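Local coordinates for YesW protein (Bacillus subtilis, PDB 2ZUX), which cleaves the backbone of type I rhamnogalacturonan from plant cell walls by endo-type elimination, releasing oligosaccharides, and needs calcium or manganese for activity, at residues V94-P99 with S523-Y528; L132-S137 with L152-K157; I421-P426 with D461-Q466. One frame throughout, in Å; residues are numbered along the deposited sequence.

Contact 1 of 3, residues V94-P99 with S523-Y528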
loop_
_atom_site.group_PDB
_atom_site.type_symbol
_atom_site.label_atom_id
_atom_site.label_comp_id
_atom_site.label_asym_id
_atom_site.label_seq_id
_atom_site.Cartn_x
_atom_site.Cartn_y
_atom_site.Cartn_z
ATOM N N VAL A 94 -3.257 -18.644 4.453
ATOM C CA VAL A 94 -4.184 -18.155 5.459
ATOM C C VAL A 94 -5.582 -18.529 4.977
ATOM O O VAL A 94 -6.082 -17.935 4.026
ATOM C CB VAL A 94 -4.074 -16.615 5.631
ATOM C CG1 VAL A 94 -4.995 -16.129 6.747
ATOM C CG2 VAL A 94 -2.628 -16.197 5.917
ATOM N N PRO A 95 -6.212 -19.547 5.604
ATOM C CA PRO A 95 -7.558 -19.918 5.171
ATOM C C PRO A 95 -8.533 -18.774 5.425
ATOM O O PRO A 95 -8.420 -18.073 6.432
ATOM C CB PRO A 95 -7.903 -21.116 6.062
ATOM C CG PRO A 95 -7.016 -20.980 7.252
ATOM C CD PRO A 95 -5.744 -20.378 6.729
ATOM N N LEU A 96 -9.479 -18.608 4.507
ATOM C CA LEU A 96 -10.465 -17.533 4.598
ATOM C C LEU A 96 -11.849 -18.079 4.896
ATOM O O LEU A 96 -12.159 -19.232 4.583
ATOM C CB LEU A 96 -10.503 -16.728 3.293
ATOM C CG LEU A 96 -9.194 -16.036 2.888
ATOM C CD1 LEU A 96 -9.326 -15.381 1.528
ATOM C CD2 LEU A 96 -8.783 -15.012 3.939
ATOM N N ASP A 97 -12.675 -17.240 5.503
ATOM C CA ASP A 97 -14.097 -17.535 5.655
ATOM C C ASP A 97 -14.812 -16.836 4.507
ATOM O O ASP A 97 -15.188 -15.667 4.606
ATOM C CB ASP A 97 -14.615 -17.059 7.015
ATOM C CG ASP A 97 -16.120 -17.245 7.168
ATOM O OD1 ASP A 97 -16.689 -18.144 6.510
ATOM O OD2 ASP A 97 -16.733 -16.490 7.950
ATOM N N LYS A 98 -14.969 -17.544 3.399
ATOM C CA LYS A 98 -15.531 -16.942 2.203
ATOM C C LYS A 98 -17.007 -16.631 2.428
ATOM O O LYS A 98 -17.786 -17.523 2.788
ATOM C CB LYS A 98 -15.328 -17.862 0.995
ATOM C CG LYS A 98 -15.705 -17.247 -0.346
ATOM C CD LYS A 98 -15.344 -18.189 -1.480
ATOM C CE LYS A 98 -15.776 -17.642 -2.818
ATOM N NZ LYS A 98 -15.525 -18.642 -3.889
ATOM N N PRO A 99 -17.398 -15.359 2.238
ATOM C CA PRO A 99 -18.789 -14.976 2.462
ATOM C C PRO A 99 -19.687 -15.584 1.412
ATOM O O PRO A 99 -19.288 -15.716 0.254
ATOM C CB PRO A 99 -18.786 -13.454 2.294
ATOM C CG PRO A 99 -17.349 -13.042 2.205
ATOM C CD PRO A 99 -16.563 -14.224 1.805
ATOM N N SER A 523 -10.575 -19.304 -1.288
ATOM C CA SER A 523 -10.620 -20.092 -0.057
ATOM C C SER A 523 -9.455 -19.770 0.879
ATOM O O SER A 523 -9.496 -20.096 2.064
ATOM C CB SER A 523 -10.641 -21.591 -0.368
ATOM O OG SER A 523 -9.500 -21.982 -1.099
ATOM N N ALA A 524 -8.418 -19.136 0.333
ATOM C CA ALA A 524 -7.222 -18.810 1.102
ATOM C C ALA A 524 -6.486 -17.629 0.489
ATOM O O ALA A 524 -6.647 -17.330 -0.695
ATOM C CB ALA A 524 -6.288 -20.025 1.176
ATOM N N LEU A 525 -5.687 -16.969 1.319
ATOM C CA LEU A 525 -4.622 -16.089 0.838
ATOM C C LEU A 525 -3.302 -16.834 0.962
ATOM O O LEU A 525 -3.095 -17.562 1.934
ATOM C CB LEU A 525 -4.551 -14.801 1.657
ATOM C CG LEU A 525 -5.785 -13.895 1.690
ATOM C CD1 LEU A 525 -5.541 -12.733 2.628
ATOM C CD2 LEU A 525 -6.148 -13.399 0.295
ATOM N N ARG A 526 -2.422 -16.659 -0.016
ATOM C CA ARG A 526 -1.093 -17.246 0.033
ATOM C C ARG A 526 -0.064 -16.147 0.181
ATOM O O ARG A 526 -0.070 -15.189 -0.594
ATOM C CB ARG A 526 -0.800 -18.021 -1.247
ATOM C CG ARG A 526 -1.670 -19.242 -1.477
ATOM C CD ARG A 526 -1.214 -19.923 -2.737
ATOM N NE ARG A 526 -1.995 -21.110 -3.059
ATOM C CZ ARG A 526 -1.839 -21.800 -4.183
ATOM N NH1 ARG A 526 -0.933 -21.420 -5.073
ATOM N NH2 ARG A 526 -2.592 -22.867 -4.411
ATOM N N ILE A 527 0.810 -16.288 1.175
ATOM C CA ILE A 527 1.889 -15.332 1.378
ATOM C C ILE A 527 3.180 -15.954 0.860
ATOM O O ILE A 527 3.657 -16.941 1.423
ATOM C CB ILE A 527 2.070 -14.973 2.864
ATOM C CG1 ILE A 527 0.730 -14.567 3.500
ATOM C CG2 ILE A 527 3.127 -13.869 3.009
ATOM C CD1 ILE A 527 0.817 -14.286 5.001
ATOM N N TYR A 528 3.725 -15.390 -0.214
ATOM C CA TYR A 528 4.993 -15.836 -0.783
ATOM C C TYR A 528 6.114 -14.972 -0.225
ATOM O O TYR A 528 6.011 -13.747 -0.218
ATOM C CB TYR A 528 4.967 -15.701 -2.306
ATOM C CG TYR A 528 4.080 -16.709 -3.009
ATOM C CD1 TYR A 528 4.635 -17.801 -3.684
ATOM C CD2 TYR A 528 2.693 -16.575 -3.006
ATOM C CE1 TYR A 528 3.818 -18.731 -4.334
ATOM C CE2 TYR A 528 1.874 -17.499 -3.653
ATOM C CZ TYR A 528 2.446 -18.566 -4.307
ATOM O OH TYR A 528 1.619 -19.476 -4.943
#
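Val-94 and Leu-525 join two ends of the beta-propeller: strand 91-95, early in the chain, lies antiparallel against strand 524-528 from its far end, so one blade is built from both. This is consistent with the closure by which many propellers fasten their ring. Val-94 N gives Leu-525 O a short, nearly straight bond of 2.7 Å (171° at the hydrogen), and Leu-525 N returns one to Val-94 O at 2.9 Å, making a hydrogen-bonded pair. Next along, Pro-95 faces Ala-524 as a non-hydrogen-bonded pair, a position where the missing proline N-H takes no part in the pairing with strand 524-528. The ladder runs on past the strand end: Leu-96 N reaches Ser-523 O at 2.9 Å, coming from above the carbonyl plane, 40° out of it. With CG anti to its own carbonyl carbon (chi1 -60°), Leu-96 lays its fork across Leu-525 at about a right angle, CD1 lying 3.8 Å and CD2 3.9 Å from Leu-525 CG. Beyond that, Leu-96 also packs on Leu-132, Trp-134 and Tyr-156 of the next blade. An alanine in place of Leu-96 would probably leave the Leu-525 fork without its mate and open a gap between the two blades. Val-94 adds an apolar touch further along the same side, its CG2 resting 4.0 Å from Ile-527 CD1.

Contact 2 of 3, residues L132-S137 with L152-K157. With RAM (alpha-L-rhamnopyranose), chain N.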
loop_
_atom_site.group_PDB
_atom_site.type_symbol
_atom_site.label_atom_id
_atom_site.label_comp_id
_atom_site.label_asym_id
_atom_site.label_seq_id
_atom_site.Cartn_x
_atom_site.Cartn_y
_atom_site.Cartn_z
ATOM N N LEU A 132 -8.633 -7.588 5.096
ATOM C CA LEU A 132 -9.016 -7.951 3.742
ATOM C C LEU A 132 -10.368 -7.409 3.327
ATOM O O LEU A 132 -11.352 -7.547 4.061
ATOM C CB LEU A 132 -9.049 -9.475 3.624
ATOM C CG LEU A 132 -9.492 -10.073 2.283
ATOM C CD1 LEU A 132 -8.443 -9.803 1.216
ATOM C CD2 LEU A 132 -9.746 -11.563 2.431
ATOM N N LYS A 133 -10.410 -6.810 2.138
ATOM C CA LYS A 133 -11.668 -6.377 1.542
ATOM C C LYS A 133 -12.164 -7.464 0.602
ATOM O O LYS A 133 -11.414 -7.944 -0.252
ATOM C CB LYS A 133 -11.476 -5.054 0.790
ATOM C CG LYS A 133 -12.753 -4.488 0.148
ATOM C CD LYS A 133 -12.483 -3.184 -0.615
ATOM C CE LYS A 133 -11.760 -3.460 -1.921
ATOM N NZ LYS A 133 -11.352 -2.206 -2.636
ATOM N N TRP A 134 -13.430 -7.847 0.776
ATOM C CA TRP A 134 -14.110 -8.753 -0.145
ATOM C C TRP A 134 -14.841 -7.935 -1.206
ATOM O O TRP A 134 -15.399 -6.863 -0.911
ATOM C CB TRP A 134 -15.127 -9.611 0.612
ATOM C CG TRP A 134 -14.496 -10.618 1.516
ATOM C CD1 TRP A 134 -14.246 -10.489 2.849
ATOM C CD2 TRP A 134 -14.028 -11.919 1.136
ATOM N NE1 TRP A 134 -13.657 -11.645 3.334
ATOM C CE2 TRP A 134 -13.499 -12.529 2.298
ATOM C CE3 TRP A 134 -14.000 -12.627 -0.072
ATOM C CZ2 TRP A 134 -12.960 -13.829 2.291
ATOM C CZ3 TRP A 134 -13.457 -13.912 -0.081
ATOM C CH2 TRP A 134 -12.942 -14.493 1.093
ATOM N N ASP A 135 -14.858 -8.434 -2.440
ATOM C CA ASP A 135 -15.522 -7.729 -3.532
ATOM C C ASP A 135 -16.635 -8.589 -4.105
ATOM O O ASP A 135 -16.393 -9.734 -4.508
ATOM C CB ASP A 135 -14.525 -7.375 -4.638
ATOM C CG ASP A 135 -15.055 -6.314 -5.573
ATOM O OD1 ASP A 135 -15.439 -5.224 -5.091
ATOM O OD2 ASP A 135 -15.060 -6.566 -6.791
ATOM N N PRO A 136 -17.860 -8.042 -4.165
ATOM C CA PRO A 136 -18.933 -8.784 -4.823
ATOM C C PRO A 136 -18.721 -8.737 -6.331
ATOM O O PRO A 136 -18.165 -7.762 -6.862
ATOM C CB PRO A 136 -20.190 -8.005 -4.429
ATOM C CG PRO A 136 -19.708 -6.594 -4.274
ATOM C CD PRO A 136 -18.319 -6.727 -3.681
ATOM N N SER A 137 -19.173 -9.781 -7.022
ATOM C CA SER A 137 -18.924 -9.923 -8.456
ATOM C C SER A 137 -19.658 -8.897 -9.319
ATOM O O SER A 137 -19.426 -8.824 -10.526
ATOM C CB SER A 137 -19.279 -11.340 -8.902
ATOM O OG SER A 137 -20.621 -11.646 -8.581
ATOM N N LEU A 152 -17.539 -6.247 2.407
ATOM C CA LEU A 152 -17.168 -6.850 3.682
ATOM C C LEU A 152 -15.683 -6.660 3.906
ATOM O O LEU A 152 -14.898 -6.783 2.964
ATOM C CB LEU A 152 -17.509 -8.343 3.677
ATOM C CG LEU A 152 -18.925 -8.675 3.183
ATOM C CD1 LEU A 152 -19.086 -10.144 2.947
ATOM C CD2 LEU A 152 -19.968 -8.187 4.164
ATOM N N ILE A 153 -15.312 -6.362 5.148
ATOM C CA ILE A 153 -13.915 -6.194 5.545
ATOM C C ILE A 153 -13.667 -7.150 6.696
ATOM O O ILE A 153 -14.378 -7.103 7.708
ATOM C CB ILE A 153 -13.613 -4.754 6.063
ATOM C CG1 ILE A 153 -14.126 -3.661 5.107
ATOM C CG2 ILE A 153 -12.126 -4.617 6.424
ATOM C CD1 ILE A 153 -13.437 -3.617 3.775
ATOM N N ASP A 154 -12.661 -8.012 6.540
ATOM C CA ASP A 154 -12.300 -8.983 7.579
ATOM C C ASP A 154 -10.915 -8.705 8.136
ATOM O O ASP A 154 -10.072 -8.126 7.455
ATOM C CB ASP A 154 -12.238 -10.401 7.004
ATOM C CG ASP A 154 -13.586 -10.977 6.628
ATOM O OD1 ASP A 154 -14.636 -10.330 6.799
ATOM O OD2 ASP A 154 -13.587 -12.131 6.148
ATOM N N ALA A 155 -10.666 -9.180 9.355
ATOM C CA ALA A 155 -9.306 -9.248 9.894
ATOM C C ALA A 155 -8.928 -10.692 10.150
ATOM O O ALA A 155 -9.695 -11.428 10.781
ATOM C CB ALA A 155 -9.188 -8.452 11.170
ATOM N N TYR A 156 -7.743 -11.078 9.677
ATOM C CA TYR A 156 -7.188 -12.416 9.922
ATOM C C TYR A 156 -5.814 -12.337 10.563
ATOM O O TYR A 156 -4.973 -11.523 10.169
ATOM C CB TYR A 156 -7.046 -13.203 8.614
ATOM C CG TYR A 156 -8.359 -13.529 7.971
ATOM C CD1 TYR A 156 -9.030 -14.709 8.287
ATOM C CD2 TYR A 156 -8.943 -12.656 7.049
ATOM C CE1 TYR A 156 -10.254 -15.006 7.715
ATOM C CE2 TYR A 156 -10.162 -12.944 6.477
ATOM C CZ TYR A 156 -10.808 -14.126 6.807
ATOM O OH TYR A 156 -12.028 -14.411 6.237
ATOM N N LYS A 157 -5.582 -13.201 11.546
ATOM C CA LYS A 157 -4.225 -13.484 11.980
ATOM C C LYS A 157 -3.582 -14.398 10.950
ATOM O O LYS A 157 -4.280 -15.088 10.204
ATOM C CB LYS A 157 -4.226 -14.156 13.352
ATOM C CG LYS A 157 -4.634 -13.223 14.463
ATOM C CD LYS A 157 -4.549 -13.906 15.821
ATOM C CE LYS A 157 -4.357 -12.880 16.917
ATOM N NZ LYS A 157 -3.016 -12.226 16.819
HETATM C C1 RAM N . -13.245 -7.587 -11.712
HETATM C C2 RAM N . -13.439 -7.091 -10.268
HETATM C C3 RAM N . -12.894 -8.053 -9.209
HETATM C C4 RAM N . -11.527 -8.575 -9.628
HETATM C C5 RAM N . -11.703 -9.324 -10.944
HETATM C C6 RAM N . -10.402 -9.960 -11.403
HETATM O O1 RAM N . -14.409 -8.244 -12.157
HETATM O O2 RAM N . -12.834 -5.822 -10.130
HETATM O O3 RAM N . -12.832 -7.420 -7.950
HETATM O O4 RAM N . -10.887 -9.368 -8.641
HETATM O O5 RAM N . -12.109 -8.410 -11.951
#
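The indole of Trp-134 hydrogen-bonds to Asp-154 from above the carboxylate rather than in its plane: NE1 donates to OD2 at 2.9 Å, lying 76° out of that plane, while OD2 sits close to the plane of the ring. The two residues stand on neighbouring antiparallel strands, 129-136 and 152-156, inside a propeller blade. Indole and carboxylate planes are turned 66° against each other. The buried Asp-154 has more partners: Arg-165 NE makes a salt bridge with OD1, and Tyr-156 OH gives OD2 a weak bond. That hydroxyl, which also accepts from the backbone N of Asp-97, lies near the rim of the indole, 4.1 Å from Trp-134 CZ2. An aspartate buried this way is likely to keep its charge with the arginine beside it. Leu-132 and Asp-154 form a hydrogen-bonded pair, N to O at 2.8 Å in both directions, and Trp-134 N adds an almost straight bond to Leu-152 O (177°). On the other side of the sheet Ile-153 CD1 rests 3.8 Å from Lys-133 CG; the lysine chain then bends at its third torsion, and its NZ bonds to Asp-116, a calcium ligand. Past the paired residues, strand 129-136 brings Asp-135 to a substrate site that includes Asn-115: Asp-135 OD2, also bonded to Ser-139 OG, accepts from rhamnose O3 at 2.7 Å.

Contact 3 of 3, residues I421-P426 with D461-Q466. With CA (calcium ion), chain F; CA (calcium ion), chain I.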
loop_
_atom_site.group_PDB
_atom_site.type_symbol
_atom_site.label_atom_id
_atom_site.label_comp_id
_atom_site.label_asym_id
_atom_site.label_seq_id
_atom_site.Cartn_x
_atom_site.Cartn_y
_atom_site.Cartn_z
ATOM N N ILE A 421 16.023 -0.715 -12.759
ATOM C CA ILE A 421 16.107 -1.976 -13.493
ATOM C C ILE A 421 17.368 -2.078 -14.351
ATOM O O ILE A 421 17.675 -3.151 -14.872
ATOM C CB ILE A 421 14.851 -2.213 -14.368
ATOM C CG1 ILE A 421 14.766 -1.220 -15.539
ATOM C CG2 ILE A 421 13.591 -2.156 -13.495
ATOM C CD1 ILE A 421 13.620 -1.501 -16.484
ATOM N N ASP A 422 18.094 -0.971 -14.487
ATOM C CA ASP A 422 19.253 -0.910 -15.366
ATOM C C ASP A 422 20.379 -0.225 -14.607
ATOM O O ASP A 422 20.295 0.964 -14.324
ATOM C CB ASP A 422 18.889 -0.133 -16.637
ATOM C CG ASP A 422 19.966 -0.199 -17.705
ATOM O OD1 ASP A 422 21.160 -0.381 -17.365
ATOM O OD2 ASP A 422 19.596 -0.056 -18.890
ATOM N N PRO A 423 21.441 -0.968 -14.255
ATOM C CA PRO A 423 22.505 -0.372 -13.446
ATOM C C PRO A 423 23.444 0.538 -14.245
ATOM O O PRO A 423 24.315 1.188 -13.658
ATOM C CB PRO A 423 23.265 -1.597 -12.922
ATOM C CG PRO A 423 23.097 -2.612 -13.988
ATOM C CD PRO A 423 21.714 -2.382 -14.569
ATOM N N ARG A 424 23.261 0.594 -15.560
ATOM C CA ARG A 424 24.111 1.439 -16.402
ATOM C C ARG A 424 23.691 2.901 -16.318
ATOM O O ARG A 424 24.440 3.793 -16.712
ATOM C CB ARG A 424 24.091 0.958 -17.849
ATOM C CG ARG A 424 24.492 -0.499 -18.026
ATOM C CD ARG A 424 24.219 -0.972 -19.439
ATOM N NE ARG A 424 22.810 -0.810 -19.788
ATOM C CZ ARG A 424 22.323 -0.914 -21.018
ATOM N NH1 ARG A 424 23.130 -1.199 -22.037
ATOM N NH2 ARG A 424 21.025 -0.732 -21.235
ATOM N N TYR A 425 22.485 3.148 -15.805
ATOM C CA TYR A 425 22.007 4.508 -15.603
ATOM C C TYR A 425 21.724 4.691 -14.121
ATOM O O TYR A 425 20.876 3.986 -13.561
ATOM C CB TYR A 425 20.743 4.764 -16.422
ATOM C CG TYR A 425 20.967 4.701 -17.915
ATOM C CD1 TYR A 425 21.205 5.862 -18.651
ATOM C CD2 TYR A 425 20.939 3.481 -18.589
ATOM C CE1 TYR A 425 21.407 5.809 -20.027
ATOM C CE2 TYR A 425 21.133 3.418 -19.963
ATOM C CZ TYR A 425 21.368 4.585 -20.668
ATOM O OH TYR A 425 21.562 4.519 -22.034
ATOM N N PRO A 426 22.446 5.611 -13.461
ATOM C CA PRO A 426 22.213 5.797 -12.028
ATOM C C PRO A 426 20.757 6.138 -11.742
ATOM O O PRO A 426 20.098 6.824 -12.532
ATOM C CB PRO A 426 23.133 6.972 -11.665
ATOM C CG PRO A 426 24.215 6.909 -12.698
ATOM C CD PRO A 426 23.519 6.494 -13.960
ATOM N N ASP A 461 19.579 -9.073 -5.588
ATOM C CA ASP A 461 20.279 -7.854 -5.982
ATOM C C ASP A 461 19.475 -6.595 -5.661
ATOM O O ASP A 461 18.276 -6.664 -5.364
ATOM C CB ASP A 461 20.766 -7.905 -7.442
ATOM C CG ASP A 461 19.660 -7.675 -8.469
ATOM O OD1 ASP A 461 18.587 -7.106 -8.140
ATOM O OD2 ASP A 461 19.886 -8.033 -9.639
ATOM N N LEU A 462 20.147 -5.450 -5.701
ATOM C CA LEU A 462 19.544 -4.179 -5.326
ATOM C C LEU A 462 18.675 -3.568 -6.424
ATOM O O LEU A 462 17.979 -2.586 -6.168
ATOM C CB LEU A 462 20.629 -3.197 -4.865
ATOM C CG LEU A 462 21.397 -3.591 -3.594
ATOM C CD1 LEU A 462 22.572 -2.647 -3.389
ATOM C CD2 LEU A 462 20.484 -3.577 -2.367
ATOM N N LEU A 463 18.691 -4.152 -7.618
ATOM C CA LEU A 463 17.746 -3.749 -8.665
ATOM C C LEU A 463 16.350 -4.197 -8.250
ATOM O O LEU A 463 16.205 -5.107 -7.421
ATOM C CB LEU A 463 18.132 -4.355 -10.017
ATOM C CG LEU A 463 19.513 -3.975 -10.564
ATOM C CD1 LEU A 463 19.772 -4.719 -11.859
ATOM C CD2 LEU A 463 19.627 -2.465 -10.787
ATOM N N ARG A 464 15.324 -3.566 -8.810
ATOM C CA ARG A 464 13.961 -3.945 -8.491
ATOM C C ARG A 464 13.372 -4.776 -9.612
ATOM O O ARG A 464 13.552 -4.468 -10.800
ATOM C CB ARG A 464 13.106 -2.713 -8.185
ATOM C CG ARG A 464 11.916 -3.021 -7.294
ATOM C CD ARG A 464 11.248 -1.780 -6.760
ATOM N NE ARG A 464 10.314 -2.111 -5.681
ATOM C CZ ARG A 464 9.415 -1.265 -5.180
ATOM N NH1 ARG A 464 9.313 -0.030 -5.665
ATOM N NH2 ARG A 464 8.618 -1.651 -4.187
ATOM N N GLU A 465 12.672 -5.838 -9.222
ATOM C CA GLU A 465 12.002 -6.725 -10.161
ATOM C C GLU A 465 10.594 -6.183 -10.457
ATOM O O GLU A 465 10.211 -5.131 -9.940
ATOM C CB GLU A 465 11.986 -8.153 -9.605
ATOM C CG GLU A 465 13.376 -8.837 -9.576
ATOM C CD GLU A 465 14.384 -8.169 -8.634
ATOM O OE1 GLU A 465 14.220 -8.264 -7.398
ATOM O OE2 GLU A 465 15.375 -7.563 -9.124
ATOM N N GLN A 466 9.848 -6.871 -11.311
ATOM C CA GLN A 466 8.520 -6.408 -11.714
ATOM C C GLN A 466 7.468 -7.413 -11.286
ATOM O O GLN A 466 7.718 -8.621 -11.286
ATOM C CB GLN A 466 8.443 -6.201 -13.229
ATOM C CG GLN A 466 9.283 -5.035 -13.758
ATOM C CD GLN A 466 10.769 -5.390 -13.859
ATOM O OE1 GLN A 466 11.131 -6.403 -14.458
ATOM N NE2 GLN A 466 11.617 -4.596 -13.222
HETATM CA CA CA F . 16.540 -7.313 -6.988
HETATM CA CA CA I . 19.324 2.495 -12.805
HETATM O O HOH W 1 15.652 -7.497 -4.701
HETATM O O HOH W 2 20.963 2.261 -11.085
#
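Asp-422 OD1 is gripped by two nitrogens of Arg-424, the backbone N at 2.9 Å and NE at 3.0 Å. The first closes an Asx turn, with OD1 met on its anti side; the second uses the syn lone pair. Arg-424 NH2 completes a flat, side-on salt bridge to Asp-422 OD2 at 2.8 Å, which fixes the carboxylate's rotation within the type I turn that runs from Asp-422 to Tyr-425. The carbonyl oxygens of those two turn ends both point at a calcium ion, whose other ligands are Asp-420, Gly-427, Glu-429 and a water. Across the contact there is van der Waals packing, apolar between Leu-463 and Pro-423, whose CD1 and CD lie 4.1 Å apart, the side chains meeting at about a right angle. Ile-421 CG2 comes within 3.2 Å of Gln-466 NE2, a close approach; a bend at chi2 (78°) places the glutamine CD. The leucine that packs here also carries the second metal site, since Leu-463 O binds another calcium at 2.3 Å. Around that ion stand Asp-461 through O and OD1, Glu-465 through both carboxylate oxygens, Asp-459 and a water. Two calcium-bound loops thus pack side by side through Leu-463; each leads into a strand of the propeller, and alternate-residue ligands such as Asp-459, Asp-461, Leu-463 and Glu-465 mark a calcium-binding loop, probably structural.

Overall arrangement
Contacts 1 and 2 are neighbours, about 10 Å between centres, and share an interface between blades: Pro-99 of contact 1 packs on Trp-134 and Leu-152 of contact 2. Both rest on antiparallel strand pairing, but contact 1, partly buried, joins strands remote in sequence with mainly backbone bonds and leucine packing, whereas contact 2 is buried, pairs strands close in sequence and places charged and aromatic groups in the interior. Contact 3 lies on the opposite side of the chain's centre from contact 2, their centres about 35 Å apart. It is buried too, yet it joins a loop to the loop leading into strand 465-468, with no strand pairing between them and calcium ligation probably helping to fix both.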